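Local coordinates for E2A dna-binding protein (Human adenovirus 5, PDB 2WB0) that binds single-stranded DNA and supports the elongation phase of viral strand-displacement replication, unwinding the template without ATP by forming multimers, at residues V68-R73 / C294-S299; Q76-S81 / V308-L313; Y22-D27 / L42-K47; V194-I199 / G215-P220. All coordinates share one frame; numbering follows the deposited sequence.

Interaction 1 of 4, residues V68-R73 / C294-S299; sequences VTMMGR and CDFKIS. With ZN (zinc ion), chain C.
Met70 on helix 64-83 and Ile298 on strand 297-299 mark the closest backbone approach, 9.0 Å from CA to CA, so side chains alone bridge the gap. The Met70 chain is bent at both chi2 and chi3, which carries its sulfur to the edge of the Phe296 ring. There SD of Met70 lies 3.8 Å from CE1 of Phe296 and 5.0 Å from the ring centroid, 81° off the ring normal: a Met-aromatic contact made at the edge. Closer to the backbone, CG of Met70 packs against CD1 of Ile298 at 4.1 Å. The segment 294-299 links a zinc site to the strand that borders a three-stranded antiparallel sheet. Cys294 SG binds the zinc ion at 2.3 Å, Cys223, Cys225 and Cys277 completing an all-cysteine site, and the same sulfur takes a weak hydrogen bond from the backbone N of Phe296. Arg73 reaches in beside Met70 with its chain extended from CG to NE. Its NH2 comes to 4.0 Å from CE1 of Phe296, the guanidinium and ring planes being 23° apart, while the Met70 sulfur lies 3.3 Å above the guanidinium plane, toward its rim. NH2 of this buried arginine donates to the carbonyl O of Arg222, next to Cys223, which also touches the Phe296 side chain, and NH1 makes a weak bond to the carbonyl O of Thr93.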
# COMPACT_ATOMS: atom_id res chain seq x y z
N VAL A 68 -0.98 -11.13 5.67
CA VAL A 68 0.10 -12.07 5.99
C VAL A 68 1.33 -11.91 5.09
O VAL A 68 2.51 -12.04 5.53
CB VAL A 68 -0.48 -13.53 5.93
CG1 VAL A 68 0.62 -14.54 5.94
CG2 VAL A 68 -1.44 -13.72 7.09
N THR A 69 1.07 -11.70 3.81
CA THR A 69 2.17 -11.43 2.86
C THR A 69 2.96 -10.19 3.24
O THR A 69 4.20 -10.19 3.17
CB THR A 69 1.62 -11.26 1.47
OG1 THR A 69 1.10 -12.55 1.10
CG2 THR A 69 2.75 -10.80 0.47
N MET A 70 2.26 -9.14 3.68
CA MET A 70 2.99 -7.96 4.06
C MET A 70 3.76 -8.21 5.35
O MET A 70 4.87 -7.73 5.49
CB MET A 70 2.12 -6.70 4.16
CG MET A 70 1.54 -6.25 2.82
SD MET A 70 2.75 -6.03 1.46
CE MET A 70 3.70 -4.75 2.25
N MET A 71 3.15 -8.85 6.34
CA MET A 71 3.94 -9.19 7.50
C MET A 71 5.22 -9.97 7.07
O MET A 71 6.31 -9.74 7.61
CB MET A 71 3.12 -10.12 8.40
CG MET A 71 2.10 -9.35 9.26
SD MET A 71 1.30 -10.42 10.49
CE MET A 71 2.52 -10.41 11.71
N GLY A 72 5.04 -10.89 6.13
CA GLY A 72 6.17 -11.65 5.57
C GLY A 72 7.28 -10.76 5.04
O GLY A 72 8.48 -10.98 5.31
N ARG A 73 6.92 -9.75 4.27
CA ARG A 73 7.92 -8.84 3.78
C ARG A 73 8.61 -8.06 4.90
O ARG A 73 9.82 -7.75 4.82
CB ARG A 73 7.25 -7.85 2.82
CG ARG A 73 6.63 -8.47 1.51
CD ARG A 73 6.27 -7.28 0.57
NE ARG A 73 5.34 -7.57 -0.57
CZ ARG A 73 4.76 -6.66 -1.38
NH1 ARG A 73 4.87 -5.32 -1.15
NH2 ARG A 73 4.00 -7.09 -2.42
N CYS A 294 -3.93 -8.44 -9.93
CA CYS A 294 -3.85 -9.39 -8.86
C CYS A 294 -4.86 -9.00 -7.78
O CYS A 294 -5.44 -7.93 -7.89
CB CYS A 294 -2.45 -9.45 -8.35
SG CYS A 294 -1.96 -7.90 -7.47
N ASP A 295 -5.01 -9.82 -6.74
CA ASP A 295 -6.01 -9.56 -5.71
C ASP A 295 -5.39 -8.82 -4.47
O ASP A 295 -5.99 -8.79 -3.38
CB ASP A 295 -6.67 -10.89 -5.30
CG ASP A 295 -5.64 -11.93 -4.72
OD1 ASP A 295 -4.46 -11.56 -4.34
OD2 ASP A 295 -5.99 -13.16 -4.59
N PHE A 296 -4.20 -8.21 -4.62
CA PHE A 296 -3.61 -7.48 -3.50
C PHE A 296 -4.63 -6.48 -2.91
O PHE A 296 -5.24 -5.68 -3.65
CB PHE A 296 -2.37 -6.77 -4.05
CG PHE A 296 -1.54 -6.01 -3.00
CD1 PHE A 296 -0.41 -6.59 -2.42
CD2 PHE A 296 -1.84 -4.68 -2.70
CE1 PHE A 296 0.37 -5.86 -1.45
CE2 PHE A 296 -1.04 -3.88 -1.75
CZ PHE A 296 0.03 -4.47 -1.11
N LYS A 297 -4.80 -6.43 -1.58
CA LYS A 297 -5.78 -5.46 -1.00
C LYS A 297 -5.48 -5.29 0.49
O LYS A 297 -5.56 -6.25 1.28
CB LYS A 297 -7.25 -5.84 -1.19
CG LYS A 297 -8.30 -4.77 -0.75
CD LYS A 297 -9.71 -5.40 -0.60
CE LYS A 297 -10.87 -4.39 -0.81
NZ LYS A 297 -12.17 -4.62 0.04
N ILE A 298 -5.09 -4.08 0.84
CA ILE A 298 -4.78 -3.80 2.25
C ILE A 298 -5.01 -2.34 2.55
O ILE A 298 -4.60 -1.47 1.77
CB ILE A 298 -3.34 -4.23 2.64
CG1 ILE A 298 -3.07 -3.95 4.14
CG2 ILE A 298 -2.27 -3.56 1.65
CD1 ILE A 298 -1.92 -4.93 4.68
N SER A 299 -5.64 -2.05 3.70
CA SER A 299 -6.02 -0.68 4.03
C SER A 299 -4.82 -0.12 4.76
O SER A 299 -4.01 -0.88 5.33
CB SER A 299 -7.30 -0.61 4.92
OG SER A 299 -7.04 -1.30 6.19
ZN ZN C . -1.29 -6.41 -9.12

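Interaction 2 of 4, residues Q76-S81 / V308-L313; sequences QAYLQS and VMVRSL
Two helices pack here, 64-83 from the all-alpha region and 300-315 from the zinc-binding region, and Tyr78 spans the space between them. Its hydroxyl accepts a nearly straight hydrogen bond from Arg311, NE to OH 2.8 Å with an N-H...O angle of 169°. The oxygen lies only 7° out of the guanidinium plane, so the bond is made at the edge of that group; the ring is turned 70° to the same plane. An extended run from CG to NE takes the Arg311 side chain past the end of the ring, with CG of Arg311 4.0 Å from Tyr78 CE2. A water accepts from Arg311 NH2 at 2.9 Å and also lies beside Tyr78 OH, at a spacing short enough to leave its exact position doubtful. The hydroxyl at NE and the water at NH2 would together restrain rotation of the guanidinium. Nearer the tyrosine's own backbone the contact turns apolar, CD2 of Tyr78 meeting CG1 of Val310 at 3.7 Å. Leu307 of helix 300-315 and the loop residues Leu321 and Met324 also touch the tyrosine, while Val310 packs on Met71 and Phe74 of helix 64-83, and Leu79 and Leu313 face helix 40-53.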
# COMPACT_ATOMS: atom_id res chain seq x y z
N GLN A 76 10.93 -10.47 6.65
CA GLN A 76 12.07 -10.48 5.74
C GLN A 76 12.99 -9.29 5.89
O GLN A 76 14.22 -9.45 5.94
CB GLN A 76 11.60 -10.61 4.28
CG GLN A 76 12.84 -11.01 3.36
CD GLN A 76 12.54 -10.94 1.90
OE1 GLN A 76 12.79 -11.89 1.14
NE2 GLN A 76 11.97 -9.86 1.51
N ALA A 77 12.45 -8.10 5.96
CA ALA A 77 13.30 -6.95 6.08
C ALA A 77 14.07 -6.95 7.41
O ALA A 77 15.23 -6.47 7.46
CB ALA A 77 12.46 -5.67 5.95
N TYR A 78 13.42 -7.41 8.47
CA TYR A 78 14.09 -7.41 9.81
C TYR A 78 15.19 -8.47 9.85
O TYR A 78 16.29 -8.22 10.36
CB TYR A 78 13.06 -7.60 10.94
CG TYR A 78 12.45 -6.25 11.29
CD1 TYR A 78 13.23 -5.23 11.86
CD2 TYR A 78 11.11 -6.01 11.07
CE1 TYR A 78 12.68 -3.95 12.18
CE2 TYR A 78 10.52 -4.73 11.38
CZ TYR A 78 11.33 -3.71 11.90
OH TYR A 78 10.81 -2.49 12.18
N LEU A 79 14.92 -9.61 9.23
CA LEU A 79 15.91 -10.67 9.14
C LEU A 79 17.13 -10.25 8.33
O LEU A 79 18.27 -10.43 8.78
CB LEU A 79 15.27 -11.89 8.48
CG LEU A 79 14.91 -13.23 9.07
CD1 LEU A 79 15.28 -13.54 10.58
CD2 LEU A 79 13.49 -13.56 8.74
N GLN A 80 16.91 -9.61 7.18
CA GLN A 80 18.00 -9.05 6.39
C GLN A 80 18.80 -8.01 7.19
O GLN A 80 20.05 -8.07 7.22
CB GLN A 80 17.43 -8.43 5.10
CG GLN A 80 16.99 -9.50 4.12
CD GLN A 80 16.50 -8.89 2.77
OE1 GLN A 80 16.55 -7.67 2.58
NE2 GLN A 80 16.04 -9.74 1.86
N SER A 81 18.11 -7.05 7.82
CA SER A 81 18.76 -6.10 8.70
C SER A 81 19.56 -6.78 9.83
O SER A 81 20.71 -6.44 10.02
CB SER A 81 17.79 -5.02 9.23
OG SER A 81 17.08 -4.35 8.14
N VAL A 308 3.78 -3.20 12.65
CA VAL A 308 3.79 -3.16 14.14
C VAL A 308 3.71 -4.54 14.74
O VAL A 308 4.44 -4.85 15.71
CB VAL A 308 2.72 -2.12 14.71
CG1 VAL A 308 2.62 -2.23 16.28
CG2 VAL A 308 3.02 -0.77 14.26
N MET A 309 2.91 -5.41 14.14
CA MET A 309 2.77 -6.73 14.70
C MET A 309 4.06 -7.54 14.39
O MET A 309 4.45 -8.41 15.18
CB MET A 309 1.51 -7.42 14.17
CG MET A 309 0.24 -6.67 14.71
SD MET A 309 -1.27 -7.48 14.22
CE MET A 309 -1.34 -8.86 15.35
N VAL A 310 4.70 -7.28 13.26
CA VAL A 310 6.02 -7.96 13.04
C VAL A 310 7.03 -7.53 14.14
O VAL A 310 7.83 -8.37 14.65
CB VAL A 310 6.54 -7.77 11.57
CG1 VAL A 310 8.07 -8.05 11.44
CG2 VAL A 310 5.80 -8.72 10.63
N ARG A 311 7.02 -6.26 14.49
CA ARG A 311 7.93 -5.77 15.51
C ARG A 311 7.64 -6.57 16.82
O ARG A 311 8.57 -7.04 17.47
CB ARG A 311 7.84 -4.24 15.65
CG ARG A 311 8.34 -3.44 14.49
CD ARG A 311 8.24 -1.94 14.70
NE ARG A 311 8.88 -1.14 13.66
CZ ARG A 311 8.53 0.08 13.30
NH1 ARG A 311 7.47 0.70 13.87
NH2 ARG A 311 9.18 0.67 12.30
N SER A 312 6.36 -6.81 17.15
CA SER A 312 6.02 -7.64 18.30
C SER A 312 6.53 -9.07 18.22
O SER A 312 7.12 -9.57 19.17
CB SER A 312 4.50 -7.65 18.59
OG SER A 312 4.14 -6.36 19.05
N LEU A 313 6.30 -9.71 17.09
CA LEU A 313 6.77 -11.08 16.83
C LEU A 313 8.26 -11.15 16.97
O LEU A 313 8.79 -12.14 17.57
CB LEU A 313 6.36 -11.53 15.40
CG LEU A 313 6.89 -12.79 14.71
CD1 LEU A 313 6.96 -14.01 15.63
CD2 LEU A 313 5.93 -13.12 13.44
O HOH W 1 11.91 -0.26 11.76

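Interaction 3 of 4, residues Y22-D27 / L42-K47; sequences YHVDND and LAAVCK
Tyr22 begins the contact just as the chain leaves helix 7-21, its CA 5.7 Å from that of Val45. Its ring carbon CD2 meets CG1 of Val45 at 3.9 Å, the two side chains crossing at about a right angle. With CG anti to the carbonyl carbon (chi1 -61°), the ring extends past Val45, and its hydroxyl goes on to hydrogen-bond OD1 of Asn317. His23 follows with positive phi, 54°, as the C-prime residue of a Schellman motif that ends the helix and turns the chain. Val24 comes next and packs against two residues of helix 40-53. Its CB sits 4.1 Å from CB of Ala44, and its CG1 approaches CG2 of Val45 to 3.5 Å, though a nearly eclipsed chi1 in Val24 makes the exact spacing doubtful. Val45 thus divides its branches: CG1 serves Tyr22 and CG2 serves Val24, while the CA atoms of Ala44 and Val24 are 6.1 Å apart. Asp25 then turns to a different task, as the N-cap of helix 26-31, its OD2 accepting from the backbone N of Leu28. The linker between the first two helices is therefore laid along the third. Met19 of helix 7-21 touches both valines, Tyr22 rests on Leu313 of helix 300-315, and other residues of helix 40-53, Ala43, Cys46 and Lys47, pack on helix 64-83.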
# COMPACT_ATOMS: atom_id res chain seq x y z
N TYR A 22 7.96 -22.00 14.91
CA TYR A 22 6.59 -21.85 14.43
C TYR A 22 6.09 -22.96 13.51
O TYR A 22 5.05 -22.82 12.86
CB TYR A 22 6.35 -20.43 13.92
CG TYR A 22 6.56 -19.41 15.03
CD1 TYR A 22 5.53 -19.14 15.96
CD2 TYR A 22 7.76 -18.75 15.17
CE1 TYR A 22 5.73 -18.22 16.99
CE2 TYR A 22 7.98 -17.84 16.15
CZ TYR A 22 6.97 -17.58 17.07
OH TYR A 22 7.25 -16.64 18.02
N HIS A 23 6.83 -24.08 13.50
CA HIS A 23 6.39 -25.31 12.82
C HIS A 23 6.01 -25.06 11.38
O HIS A 23 4.95 -25.50 10.92
CB HIS A 23 5.22 -25.95 13.60
CG HIS A 23 5.48 -26.01 15.07
ND1 HIS A 23 6.40 -26.88 15.62
CD2 HIS A 23 5.00 -25.26 16.10
CE1 HIS A 23 6.46 -26.69 16.93
NE2 HIS A 23 5.63 -25.70 17.25
N VAL A 24 6.86 -24.32 10.65
CA VAL A 24 6.53 -24.12 9.25
C VAL A 24 6.75 -25.42 8.46
O VAL A 24 7.67 -26.19 8.77
CB VAL A 24 7.06 -22.77 8.60
CG1 VAL A 24 7.71 -21.85 9.60
CG2 VAL A 24 7.86 -22.96 7.29
N ASP A 25 5.88 -25.63 7.46
CA ASP A 25 5.92 -26.77 6.55
C ASP A 25 7.33 -27.25 6.15
O ASP A 25 8.22 -26.44 5.90
CB ASP A 25 5.17 -26.37 5.29
CG ASP A 25 5.40 -27.33 4.18
OD1 ASP A 25 4.80 -28.42 4.25
OD2 ASP A 25 6.21 -27.04 3.27
N ASN A 26 7.54 -28.56 6.04
CA ASN A 26 8.94 -29.01 5.97
C ASN A 26 9.61 -28.65 4.64
O ASN A 26 10.81 -28.35 4.61
CB ASN A 26 9.07 -30.51 6.22
CG ASN A 26 8.83 -30.90 7.66
OD1 ASN A 26 8.14 -31.87 7.90
ND2 ASN A 26 9.39 -30.15 8.62
N ASP A 27 8.84 -28.71 3.56
CA ASP A 27 9.37 -28.34 2.27
C ASP A 27 9.76 -26.87 2.21
O ASP A 27 10.85 -26.52 1.73
CB ASP A 27 8.40 -28.73 1.17
CG ASP A 27 8.32 -30.27 1.00
OD1 ASP A 27 9.16 -31.00 1.61
OD2 ASP A 27 7.42 -30.73 0.26
N LEU A 42 8.34 -17.15 5.44
CA LEU A 42 8.32 -16.14 6.45
C LEU A 42 6.86 -15.70 6.70
O LEU A 42 6.46 -15.41 7.85
CB LEU A 42 9.20 -14.96 6.03
CG LEU A 42 10.64 -15.39 5.72
CD1 LEU A 42 11.49 -14.20 5.31
CD2 LEU A 42 11.21 -16.03 7.02
N ALA A 43 6.06 -15.68 5.65
CA ALA A 43 4.63 -15.42 5.82
C ALA A 43 3.98 -16.56 6.67
O ALA A 43 3.08 -16.30 7.48
CB ALA A 43 3.97 -15.33 4.45
N ALA A 44 4.45 -17.79 6.48
CA ALA A 44 3.95 -18.95 7.27
C ALA A 44 4.32 -18.82 8.76
O ALA A 44 3.52 -19.14 9.65
CB ALA A 44 4.41 -20.25 6.66
N VAL A 45 5.51 -18.29 9.04
CA VAL A 45 5.82 -17.91 10.41
C VAL A 45 4.78 -16.91 10.99
O VAL A 45 4.17 -17.10 12.10
CB VAL A 45 7.25 -17.31 10.50
CG1 VAL A 45 7.50 -16.72 11.86
CG2 VAL A 45 8.31 -18.42 10.16
N CYS A 46 4.53 -15.86 10.21
CA CYS A 46 3.67 -14.81 10.70
C CYS A 46 2.24 -15.35 10.90
O CYS A 46 1.59 -15.03 11.90
CB CYS A 46 3.71 -13.67 9.69
SG CYS A 46 5.31 -12.82 9.64
N LYS A 47 1.73 -16.11 9.93
CA LYS A 47 0.36 -16.60 9.96
C LYS A 47 0.21 -17.53 11.16
O LYS A 47 -0.77 -17.50 11.91
CB LYS A 47 0.05 -17.35 8.66
CG LYS A 47 -1.38 -17.92 8.56
CD LYS A 47 -2.47 -16.80 8.58
CE LYS A 47 -3.97 -17.31 8.41
NZ LYS A 47 -4.91 -16.15 7.98

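Interaction 4 of 4, residues V194-I199 / G215-P220; sequences VAFKQI and GHLLMP
Leu217 spreads its two methyls to meet two residues one helical turn apart on helix 189-206. CD2 of Leu217 lies 4.0 Å from CE1 of Phe196, and CD1 of Leu217 lies 3.9 Å from CG1 of Ile199. Both partners cross the leucine at about a right angle, each meeting one methyl of the fork. The CA atoms of Leu217 and Ile199 are 7.6 Å apart. Leu217 CG stands anti to the backbone N (chi1 168°), which sends the branch point out from strand 216-220 toward the helix. Phe196 approaches less directly: its CB points to the flank rather than at the strand, and the end of the ring comes nearer to reach the methyl. Beyond this shell, backbone hydrogen bonds between Leu217 and Trp98 and between Met219 and Ala96 fix the strand against strand 95-99, the pair forming a two-stranded antiparallel sheet. Phe196 meets the His100 ring with planes at about 40° and also touches Cys102 and Ile273, while Ala300 at the start of helix 300-315 packs on both Ile199 and Leu217. The Phe196 side chain is about 12 Å from a bound zinc ion, too distant to touch it. No hydrogen bond joins the two segments, so helix and strand are held by dispersion and by exclusion of water from three buried apolar side chains, while the partly exposed Lys197 forms its salt bridge with Glu106 and the buried Gln198 hydrogen-bonds Ser266 OG through OE1.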
# COMPACT_ATOMS: atom_id res chain seq x y z
N VAL A 194 -10.86 12.86 3.99
CA VAL A 194 -11.22 12.13 5.24
C VAL A 194 -10.27 10.96 5.49
O VAL A 194 -9.78 10.79 6.60
CB VAL A 194 -12.66 11.65 5.18
CG1 VAL A 194 -12.94 10.71 6.37
CG2 VAL A 194 -13.62 12.83 5.26
N ALA A 195 -9.98 10.14 4.46
CA ALA A 195 -9.09 8.95 4.63
C ALA A 195 -7.63 9.29 4.98
O ALA A 195 -6.93 8.54 5.74
CB ALA A 195 -9.12 8.10 3.32
N PHE A 196 -7.13 10.38 4.41
CA PHE A 196 -5.82 10.85 4.85
C PHE A 196 -5.83 11.40 6.29
O PHE A 196 -4.87 11.21 7.02
CB PHE A 196 -5.21 11.87 3.88
CG PHE A 196 -4.66 11.23 2.56
CD1 PHE A 196 -3.36 10.76 2.47
CD2 PHE A 196 -5.47 11.16 1.46
CE1 PHE A 196 -2.86 10.23 1.30
CE2 PHE A 196 -4.98 10.58 0.24
CZ PHE A 196 -3.65 10.13 0.19
N LYS A 197 -6.91 12.07 6.67
CA LYS A 197 -7.00 12.54 8.07
C LYS A 197 -7.04 11.35 9.01
O LYS A 197 -6.51 11.41 10.14
CB LYS A 197 -8.27 13.38 8.27
CG LYS A 197 -8.06 14.85 7.76
CD LYS A 197 -9.34 15.70 7.98
CE LYS A 197 -9.07 17.20 7.91
NZ LYS A 197 -10.32 17.94 7.56
N GLN A 198 -7.72 10.29 8.57
CA GLN A 198 -7.88 9.05 9.35
C GLN A 198 -6.52 8.42 9.60
O GLN A 198 -6.24 8.06 10.74
CB GLN A 198 -8.81 8.05 8.63
CG GLN A 198 -9.25 6.79 9.49
CD GLN A 198 -8.16 5.78 9.73
OE1 GLN A 198 -8.20 5.03 10.75
NE2 GLN A 198 -7.21 5.65 8.76
N ILE A 199 -5.67 8.31 8.57
CA ILE A 199 -4.39 7.61 8.80
C ILE A 199 -3.48 8.45 9.70
O ILE A 199 -2.81 7.92 10.61
CB ILE A 199 -3.69 7.15 7.46
CG1 ILE A 199 -2.51 6.22 7.82
CG2 ILE A 199 -3.21 8.34 6.63
CD1 ILE A 199 -2.98 4.91 8.57
N GLY A 215 3.23 12.72 9.52
CA GLY A 215 2.83 13.17 8.18
C GLY A 215 3.20 12.19 7.06
O GLY A 215 2.96 12.49 5.92
N HIS A 216 3.86 11.09 7.36
CA HIS A 216 4.21 10.09 6.32
C HIS A 216 3.16 9.00 6.17
O HIS A 216 2.65 8.49 7.16
CB HIS A 216 5.55 9.45 6.68
CG HIS A 216 6.73 10.34 6.42
ND1 HIS A 216 7.17 11.28 7.32
CD2 HIS A 216 7.56 10.42 5.35
CE1 HIS A 216 8.20 11.94 6.81
NE2 HIS A 216 8.45 11.44 5.60
N LEU A 217 2.89 8.56 4.93
CA LEU A 217 2.01 7.42 4.77
C LEU A 217 2.91 6.22 4.38
O LEU A 217 3.63 6.27 3.38
CB LEU A 217 0.96 7.68 3.65
CG LEU A 217 0.14 6.47 3.16
CD1 LEU A 217 -0.74 5.83 4.33
CD2 LEU A 217 -0.75 6.83 1.89
N LEU A 218 2.79 5.13 5.14
CA LEU A 218 3.43 3.91 4.74
C LEU A 218 2.54 3.30 3.68
O LEU A 218 1.36 3.01 3.95
CB LEU A 218 3.39 2.96 5.92
CG LEU A 218 4.16 1.67 6.02
CD1 LEU A 218 3.54 0.55 6.77
CD2 LEU A 218 5.29 1.27 5.04
N MET A 219 3.11 3.11 2.51
CA MET A 219 2.35 2.62 1.33
C MET A 219 3.13 1.58 0.59
O MET A 219 4.38 1.64 0.53
CB MET A 219 2.01 3.81 0.41
CG MET A 219 3.27 4.53 -0.26
SD MET A 219 2.74 5.95 -1.26
CE MET A 219 3.93 5.77 -2.54
N PRO A 220 2.43 0.65 -0.07
CA PRO A 220 3.18 -0.29 -0.90
C PRO A 220 3.53 0.30 -2.27
O PRO A 220 2.72 1.04 -2.85
CB PRO A 220 2.20 -1.47 -1.07
CG PRO A 220 0.81 -0.75 -1.06
CD PRO A 220 0.97 0.43 -0.08

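How the interactions relate
All four contacts are largely buried, but interaction 1 lies nearest the middle of the chain and interaction 3 farthest from it. Interactions 1 and 2 share helix 64-83 at successive points and meet where Met71 packs on Met309 and Val310; strand 297-299 leads directly into the helix used by interaction 2. Helix 40-53 of interaction 3 lies against both, through Cys46 on Met71 and Leu313. Interaction 4 touches interaction 1 alone, through Pro220 on Phe296. Chemistry varies with position: sulfur and guanidinium beside the zinc loop in interaction 1, a direct hydrogen bond, with a water beside it, at the partly exposed arginine of interaction 2, and purely apolar packing in interactions 3 and 4.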